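PDB 7D3U: monovalent Na+/H+ antiporter subunit G from Dietzia sp. DQ12-45-1b, which is a membrane subunit of the Mrp complex, a multi-subunit antiporter thought to exchange sodium ions for protons across the bacterial membrane. Local coordinates for residues F32-V37 against A98-T103; V15-V20 against L50-A55. One frame throughout, in Å; residues are numbered along the deposited sequence.

Interaction 1: residues F32-V37 against A98-T103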
ATOM      1  N   PHE E  32     -16.422  49.182 -16.781  1.00 85.57           N
ATOM      2  CA  PHE E  32     -17.320  49.628 -15.724  1.00 85.57           C
ATOM      3  C   PHE E  32     -16.522  49.703 -14.430  1.00 85.57           C
ATOM      4  O   PHE E  32     -15.838  48.730 -14.066  1.00 85.57           O
ATOM      5  CB  PHE E  32     -18.525  48.693 -15.560  1.00 85.57           C
ATOM      6  CG  PHE E  32     -19.685  49.031 -16.456  1.00 85.57           C
ATOM      7  CD1 PHE E  32     -19.824  50.300 -16.983  1.00 85.57           C
ATOM      8  CD2 PHE E  32     -20.639  48.079 -16.766  1.00 85.57           C
ATOM      9  CE1 PHE E  32     -20.884  50.610 -17.807  1.00 85.57           C
ATOM     10  CE2 PHE E  32     -21.700  48.384 -17.589  1.00 85.57           C
ATOM     11  CZ  PHE E  32     -21.823  49.651 -18.107  1.00 85.57           C
ATOM     12  N   PRO E  33     -16.579  50.823 -13.706  1.00 88.82           N
ATOM     13  CA  PRO E  33     -15.658  50.992 -12.572  1.00 88.82           C
ATOM     14  C   PRO E  33     -16.037  50.180 -11.347  1.00 88.82           C
ATOM     15  O   PRO E  33     -15.152  49.644 -10.671  1.00 88.82           O
ATOM     16  CB  PRO E  33     -15.727  52.500 -12.300  1.00 88.82           C
ATOM     17  CG  PRO E  33     -17.102  52.884 -12.731  1.00 88.82           C
ATOM     18  CD  PRO E  33     -17.460  51.990 -13.890  1.00 88.82           C
ATOM     19  N   ASP E  34     -17.322  50.070 -11.043  1.00 90.48           N
ATOM     20  CA  ASP E  34     -17.776  49.490  -9.790  1.00 90.48           C
ATOM     21  C   ASP E  34     -18.083  48.006  -9.939  1.00 90.48           C
ATOM     22  O   ASP E  34     -18.127  47.454 -11.040  1.00 90.48           O
ATOM     23  CB  ASP E  34     -19.019  50.227  -9.286  1.00 90.48           C
ATOM     24  CG  ASP E  34     -18.973  50.494  -7.802  1.00 90.48           C
ATOM     25  OD1 ASP E  34     -18.425  49.647  -7.068  1.00 90.48           O
ATOM     26  OD2 ASP E  34     -19.481  51.549  -7.370  1.00 90.48           O
ATOM     27  N   LEU E  35     -18.294  47.357  -8.794  1.00 86.41           N
ATOM     28  CA  LEU E  35     -18.897  46.032  -8.783  1.00 86.41           C
ATOM     29  C   LEU E  35     -20.407  46.118  -8.924  1.00 86.41           C
ATOM     30  O   LEU E  35     -21.029  45.212  -9.491  1.00 86.41           O
ATOM     31  CB  LEU E  35     -18.535  45.296  -7.491  1.00 86.41           C
ATOM     32  CG  LEU E  35     -19.028  43.861  -7.281  1.00 86.41           C
ATOM     33  CD1 LEU E  35     -18.033  43.117  -6.434  1.00 86.41           C
ATOM     34  CD2 LEU E  35     -20.389  43.819  -6.612  1.00 86.41           C
ATOM     35  N   TYR E  36     -21.007  47.193  -8.416  1.00 86.53           N
ATOM     36  CA  TYR E  36     -22.456  47.330  -8.441  1.00 86.53           C
ATOM     37  C   TYR E  36     -22.949  47.751  -9.817  1.00 86.53           C
ATOM     38  O   TYR E  36     -24.031  47.337 -10.242  1.00 86.53           O
ATOM     39  CB  TYR E  36     -22.894  48.325  -7.370  1.00 86.53           C
ATOM     40  CG  TYR E  36     -22.207  48.081  -6.050  1.00 86.53           C
ATOM     41  CD1 TYR E  36     -22.627  47.064  -5.207  1.00 86.53           C
ATOM     42  CD2 TYR E  36     -21.125  48.852  -5.657  1.00 86.53           C
ATOM     43  CE1 TYR E  36     -21.998  46.831  -4.007  1.00 86.53           C
ATOM     44  CE2 TYR E  36     -20.490  48.626  -4.459  1.00 86.53           C
ATOM     45  CZ  TYR E  36     -20.930  47.614  -3.638  1.00 86.53           C
ATOM     46  OH  TYR E  36     -20.299  47.385  -2.441  1.00 86.53           O
ATOM     47  N   VAL E  37     -22.172  48.570 -10.528  1.00 85.09           N
ATOM     48  CA  VAL E  37     -22.485  48.845 -11.927  1.00 85.09           C
ATOM     49  C   VAL E  37     -22.368  47.570 -12.749  1.00 85.09           C
ATOM     50  O   VAL E  37     -23.222  47.274 -13.597  1.00 85.09           O
ATOM     51  CB  VAL E  37     -21.569  49.957 -12.471  1.00 85.09           C
ATOM     52  CG1 VAL E  37     -21.883  50.233 -13.925  1.00 85.09           C
ATOM     53  CG2 VAL E  37     -21.722  51.217 -11.646  1.00 85.09           C
ATOM     54  N   ALA E  98     -15.437  48.255  -2.510  1.00 91.48           N
ATOM     55  CA  ALA E  98     -15.417  49.709  -2.499  1.00 91.48           C
ATOM     56  C   ALA E  98     -16.181  50.258  -3.693  1.00 91.48           C
ATOM     57  O   ALA E  98     -15.860  49.907  -4.837  1.00 91.48           O
ATOM     58  CB  ALA E  98     -13.979  50.217  -2.512  1.00 91.48           C
ATOM     59  N   PRO E  99     -17.189  51.100  -3.489  1.00 91.05           N
ATOM     60  CA  PRO E  99     -17.865  51.725  -4.627  1.00 91.05           C
ATOM     61  C   PRO E  99     -16.948  52.715  -5.326  1.00 91.05           C
ATOM     62  O   PRO E  99     -15.999  53.246  -4.745  1.00 91.05           O
ATOM     63  CB  PRO E  99     -19.062  52.432  -3.986  1.00 91.05           C
ATOM     64  CG  PRO E  99     -18.619  52.707  -2.595  1.00 91.05           C
ATOM     65  CD  PRO E  99     -17.742  51.550  -2.202  1.00 91.05           C
ATOM     66  N   THR E 100     -17.244  52.952  -6.602  1.00 93.88           N
ATOM     67  CA  THR E 100     -16.406  53.825  -7.410  1.00 93.88           C
ATOM     68  C   THR E 100     -16.354  55.226  -6.813  1.00 93.88           C
ATOM     69  O   THR E 100     -17.258  55.664  -6.099  1.00 93.88           O
ATOM     70  CB  THR E 100     -16.925  53.898  -8.844  1.00 93.88           C
ATOM     71  OG1 THR E 100     -16.896  52.589  -9.426  1.00 93.88           O
ATOM     72  CG2 THR E 100     -16.056  54.822  -9.672  1.00 93.88           C
ATOM     73  N   THR E 101     -15.266  55.936  -7.120  1.00 95.20           N
ATOM     74  CA  THR E 101     -15.111  57.299  -6.636  1.00 95.20           C
ATOM     75  C   THR E 101     -16.164  58.238  -7.205  1.00 95.20           C
ATOM     76  O   THR E 101     -16.399  59.306  -6.631  1.00 95.20           O
ATOM     77  CB  THR E 101     -13.718  57.824  -6.975  1.00 95.20           C
ATOM     78  OG1 THR E 101     -12.729  57.005  -6.337  1.00 95.20           O
ATOM     79  CG2 THR E 101     -13.563  59.257  -6.503  1.00 95.20           C
ATOM     80  N   ALA E 102     -16.798  57.869  -8.313  1.00 96.44           N
ATOM     81  CA  ALA E 102     -17.845  58.686  -8.923  1.00 96.44           C
ATOM     82  C   ALA E 102     -19.225  58.207  -8.480  1.00 96.44           C
ATOM     83  O   ALA E 102     -20.039  57.740  -9.274  1.00 96.44           O
ATOM     84  CB  ALA E 102     -17.714  58.665 -10.443  1.00 96.44           C
ATOM     85  N   THR E 103     -19.480  58.330  -7.180  1.00 94.74           N
ATOM     86  CA  THR E 103     -20.772  57.999  -6.590  1.00 94.74           C
ATOM     87  C   THR E 103     -21.336  59.275  -5.981  1.00 94.74           C
ATOM     88  O   THR E 103     -20.912  59.691  -4.898  1.00 94.74           O
ATOM     89  CB  THR E 103     -20.641  56.900  -5.541  1.00 94.74           C
ATOM     90  OG1 THR E 103     -20.074  55.731  -6.144  1.00 94.74           O
ATOM     91  CG2 THR E 103     -22.001  56.551  -4.974  1.00 94.74           C
TER
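The carboxylate of Asp34 is the polar centre of this contact between the turn that leads into helix 35-60 and the irregular loop that follows helix 68-95. Its OD2 accepts the backbone N-H of Thr100, N to OD2 2.7 Å, along a nearly straight path of 166°. The donor stands well above the carboxylate plane, 67° out of it. The other oxygen turns back on its own segment: Leu35 N reaches Asp34 OD1 at 2.9 Å on the anti lone pair, so the two oxygens are held by backbone N-H groups of different segments. Replacing Asp34 by an alanine removes both acceptors and would probably loosen the loop at Thr100 as well as the turn at Leu35. Within the loop, the Thr103 hydroxyl bends back to the Thr100 carbonyl, OG1 to O 2.8 Å, and closes a small turn.

Apolar contacts lie to both sides of the carboxylate. Thr100 CG2, anti to the backbone N, meets Pro33 CB at 3.5 Å, the two side chains crossing at about a right angle. Tyr36 and Pro99 lie side by side and point the same way, CE2 to CB 4.1 Å; Pro99 CA faces the edge of the tyrosine ring, and Asp34 OD2 also lies at that edge, in the ring plane. The phenol adds a second polar link to the loop, because Tyr36 OH hydrogen-bonds to the carbonyl of Ala97.

Phe110, beyond strand 105-106 and close to the end of the modelled chain, packs on both Tyr36 and Pro99, while Phe44 of the neighbouring Cation antiporter chain meets the Tyr36 ring edge-to-face. The contact thus ties the N-terminal start of helix 35-60 to the loop between helix 68-95 and the short strand 105-106, alongside another subunit.

Interaction 2: residues V15-V20 against L50-A55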
ATOM      1  N   VAL E  15     -31.216  34.697 -32.017  1.00 86.23           N
ATOM      2  CA  VAL E  15     -29.905  34.280 -31.529  1.00 86.23           C
ATOM      3  C   VAL E  15     -28.865  35.351 -31.818  1.00 86.23           C
ATOM      4  O   VAL E  15     -27.930  35.538 -31.032  1.00 86.23           O
ATOM      5  CB  VAL E  15     -29.485  32.914 -32.106  1.00 86.23           C
ATOM      6  CG1 VAL E  15     -30.548  31.872 -31.841  1.00 86.23           C
ATOM      7  CG2 VAL E  15     -29.188  33.008 -33.587  1.00 86.23           C
ATOM      8  N   LEU E  16     -29.018  36.101 -32.914  1.00 84.87           N
ATOM      9  CA  LEU E  16     -28.080  37.192 -33.156  1.00 84.87           C
ATOM     10  C   LEU E  16     -28.232  38.292 -32.109  1.00 84.87           C
ATOM     11  O   LEU E  16     -27.233  38.805 -31.590  1.00 84.87           O
ATOM     12  CB  LEU E  16     -28.272  37.751 -34.563  1.00 84.87           C
ATOM     13  CG  LEU E  16     -27.324  37.169 -35.609  1.00 84.87           C
ATOM     14  CD1 LEU E  16     -27.372  37.994 -36.882  1.00 84.87           C
ATOM     15  CD2 LEU E  16     -25.907  37.094 -35.070  1.00 84.87           C
ATOM     16  N   VAL E  17     -29.474  38.654 -31.779  1.00 83.50           N
ATOM     17  CA  VAL E  17     -29.714  39.660 -30.750  1.00 83.50           C
ATOM     18  C   VAL E  17     -29.177  39.187 -29.406  1.00 83.50           C
ATOM     19  O   VAL E  17     -28.551  39.954 -28.667  1.00 83.50           O
ATOM     20  CB  VAL E  17     -31.216  39.994 -30.677  1.00 83.50           C
ATOM     21  CG1 VAL E  17     -31.554  40.676 -29.364  1.00 83.50           C
ATOM     22  CG2 VAL E  17     -31.613  40.869 -31.853  1.00 83.50           C
ATOM     23  N   GLY E  18     -29.399  37.915 -29.074  1.00 84.68           N
ATOM     24  CA  GLY E  18     -28.907  37.392 -27.811  1.00 84.68           C
ATOM     25  C   GLY E  18     -27.393  37.375 -27.730  1.00 84.68           C
ATOM     26  O   GLY E  18     -26.816  37.697 -26.688  1.00 84.68           O
ATOM     27  N   ALA E  19     -26.727  37.002 -28.823  1.00 82.41           N
ATOM     28  CA  ALA E  19     -25.268  37.028 -28.829  1.00 82.41           C
ATOM     29  C   ALA E  19     -24.747  38.452 -28.701  1.00 82.41           C
ATOM     30  O   ALA E  19     -23.764  38.700 -27.994  1.00 82.41           O
ATOM     31  CB  ALA E  19     -24.736  36.372 -30.101  1.00 82.41           C
ATOM     32  N   VAL E  20     -25.396  39.405 -29.374  1.00 83.60           N
ATOM     33  CA  VAL E  20     -24.980  40.799 -29.264  1.00 83.60           C
ATOM     34  C   VAL E  20     -25.167  41.298 -27.837  1.00 83.60           C
ATOM     35  O   VAL E  20     -24.331  42.041 -27.308  1.00 83.60           O
ATOM     36  CB  VAL E  20     -25.748  41.661 -30.284  1.00 83.60           C
ATOM     37  CG1 VAL E  20     -25.867  43.096 -29.801  1.00 83.60           C
ATOM     38  CG2 VAL E  20     -25.061  41.602 -31.637  1.00 83.60           C
ATOM     39  N   LEU E  50     -29.525  35.481 -22.795  1.00 84.60           N
ATOM     40  CA  LEU E  50     -29.672  34.033 -22.736  1.00 84.60           C
ATOM     41  C   LEU E  50     -31.091  33.600 -23.084  1.00 84.60           C
ATOM     42  O   LEU E  50     -31.280  32.585 -23.761  1.00 84.60           O
ATOM     43  CB  LEU E  50     -29.271  33.512 -21.358  1.00 84.60           C
ATOM     44  CG  LEU E  50     -29.298  31.988 -21.237  1.00 84.60           C
ATOM     45  CD1 LEU E  50     -28.644  31.344 -22.435  1.00 84.60           C
ATOM     46  CD2 LEU E  50     -28.623  31.522 -19.969  1.00 84.60           C
ATOM     47  N   VAL E  51     -32.102  34.350 -22.643  1.00 85.50           N
ATOM     48  CA  VAL E  51     -33.470  34.011 -23.027  1.00 85.50           C
ATOM     49  C   VAL E  51     -33.641  34.137 -24.535  1.00 85.50           C
ATOM     50  O   VAL E  51     -34.289  33.298 -25.178  1.00 85.50           O
ATOM     51  CB  VAL E  51     -34.475  34.892 -22.263  1.00 85.50           C
ATOM     52  CG1 VAL E  51     -35.848  34.819 -22.908  1.00 85.50           C
ATOM     53  CG2 VAL E  51     -34.544  34.461 -20.811  1.00 85.50           C
ATOM     54  N   PHE E  52     -33.038  35.173 -25.126  1.00 87.56           N
ATOM     55  CA  PHE E  52     -33.106  35.349 -26.572  1.00 87.56           C
ATOM     56  C   PHE E  52     -32.444  34.185 -27.295  1.00 87.56           C
ATOM     57  O   PHE E  52     -32.990  33.650 -28.266  1.00 87.56           O
ATOM     58  CB  PHE E  52     -32.450  36.668 -26.970  1.00 87.56           C
ATOM     59  CG  PHE E  52     -33.398  37.826 -27.008  1.00 87.56           C
ATOM     60  CD1 PHE E  52     -34.334  37.938 -28.017  1.00 87.56           C
ATOM     61  CD2 PHE E  52     -33.355  38.802 -26.033  1.00 87.56           C
ATOM     62  CE1 PHE E  52     -35.208  39.001 -28.050  1.00 87.56           C
ATOM     63  CE2 PHE E  52     -34.224  39.866 -26.061  1.00 87.56           C
ATOM     64  CZ  PHE E  52     -35.152  39.966 -27.071  1.00 87.56           C
ATOM     65  N   VAL E  53     -31.258  33.780 -26.834  1.00 85.35           N
ATOM     66  CA  VAL E  53     -30.555  32.671 -27.474  1.00 85.35           C
ATOM     67  C   VAL E  53     -31.351  31.381 -27.340  1.00 85.35           C
ATOM     68  O   VAL E  53     -31.447  30.596 -28.289  1.00 85.35           O
ATOM     69  CB  VAL E  53     -29.137  32.527 -26.895  1.00 85.35           C
ATOM     70  CG1 VAL E  53     -28.452  31.319 -27.485  1.00 85.35           C
ATOM     71  CG2 VAL E  53     -28.322  33.765 -27.195  1.00 85.35           C
ATOM     72  N   ILE E  54     -31.950  31.146 -26.170  1.00 84.76           N
ATOM     73  CA  ILE E  54     -32.726  29.926 -25.965  1.00 84.76           C
ATOM     74  C   ILE E  54     -33.921  29.892 -26.907  1.00 84.76           C
ATOM     75  O   ILE E  54     -34.175  28.887 -27.583  1.00 84.76           O
ATOM     76  CB  ILE E  54     -33.165  29.809 -24.494  1.00 84.76           C
ATOM     77  CG1 ILE E  54     -31.969  29.468 -23.610  1.00 84.76           C
ATOM     78  CG2 ILE E  54     -34.246  28.758 -24.342  1.00 84.76           C
ATOM     79  CD1 ILE E  54     -31.172  28.298 -24.095  1.00 84.76           C
ATOM     80  N   ALA E  55     -34.671  30.995 -26.973  1.00 87.49           N
ATOM     81  CA  ALA E  55     -35.858  31.014 -27.822  1.00 87.49           C
ATOM     82  C   ALA E  55     -35.490  30.915 -29.296  1.00 87.49           C
ATOM     83  O   ALA E  55     -36.178  30.237 -30.067  1.00 87.49           O
ATOM     84  CB  ALA E  55     -36.675  32.273 -27.555  1.00 87.49           C
TER
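Helices 5-28 and 35-60 run antiparallel here, the axes of segments 15-20 and 50-55 approaching to 7.3 Å with 154° between their N-to-C directions. Gly18 lies at the close passage: its CA touches Phe52 CB at 3.7 Å and is equally near Val53 CG2, on ground where a CB would collide with that methyl. Val53 sets CG2 anti to its carbonyl carbon, and the methyl rests against the backbone of Gly18 and Ala19.

This is glycine-mediated close packing of two helices predicted to span the membrane, part of the subunit's bundle of three long helices, and no hydrogen bond crosses between the two segments.

Next to the glycine in sequence, Val17 lays CG1, anti to its backbone N (chi1 162°), over the face of the Phe52 ring. This CH-pi contact is almost centred, CG1 standing 4.0 Å from the ring centroid and 5° off the normal. Val15 turns CG1 to the carbonyl of Val53, CG1 to O 3.9 Å. The Phe52 ring also meets Phe19 of the neighbouring Cation antiporter chain edge-to-face, whereas Val53 packs on Leu48 of the subunit F chain.

How the interactions relate
Helix 35-60 is common to both: interaction 1 uses its N-terminal start and interaction 2 its middle. Their centres lie 28 Å apart, on opposite sides of the chain's centre, and the nearest atoms are about 12 Å from each other, so neither touches the other. Along the chain the segments alternate, in the order 15-20, 32-37, 50-55, 98-103. Interaction 2 pairs helix 35-60 with the helix before it inside the bundle, while interaction 1 brings back the chain that follows helix 68-95. One helix therefore joins the apolar interior to a polar contact at the bundle's end, and the Cation antiporter and subunit F chains border both places.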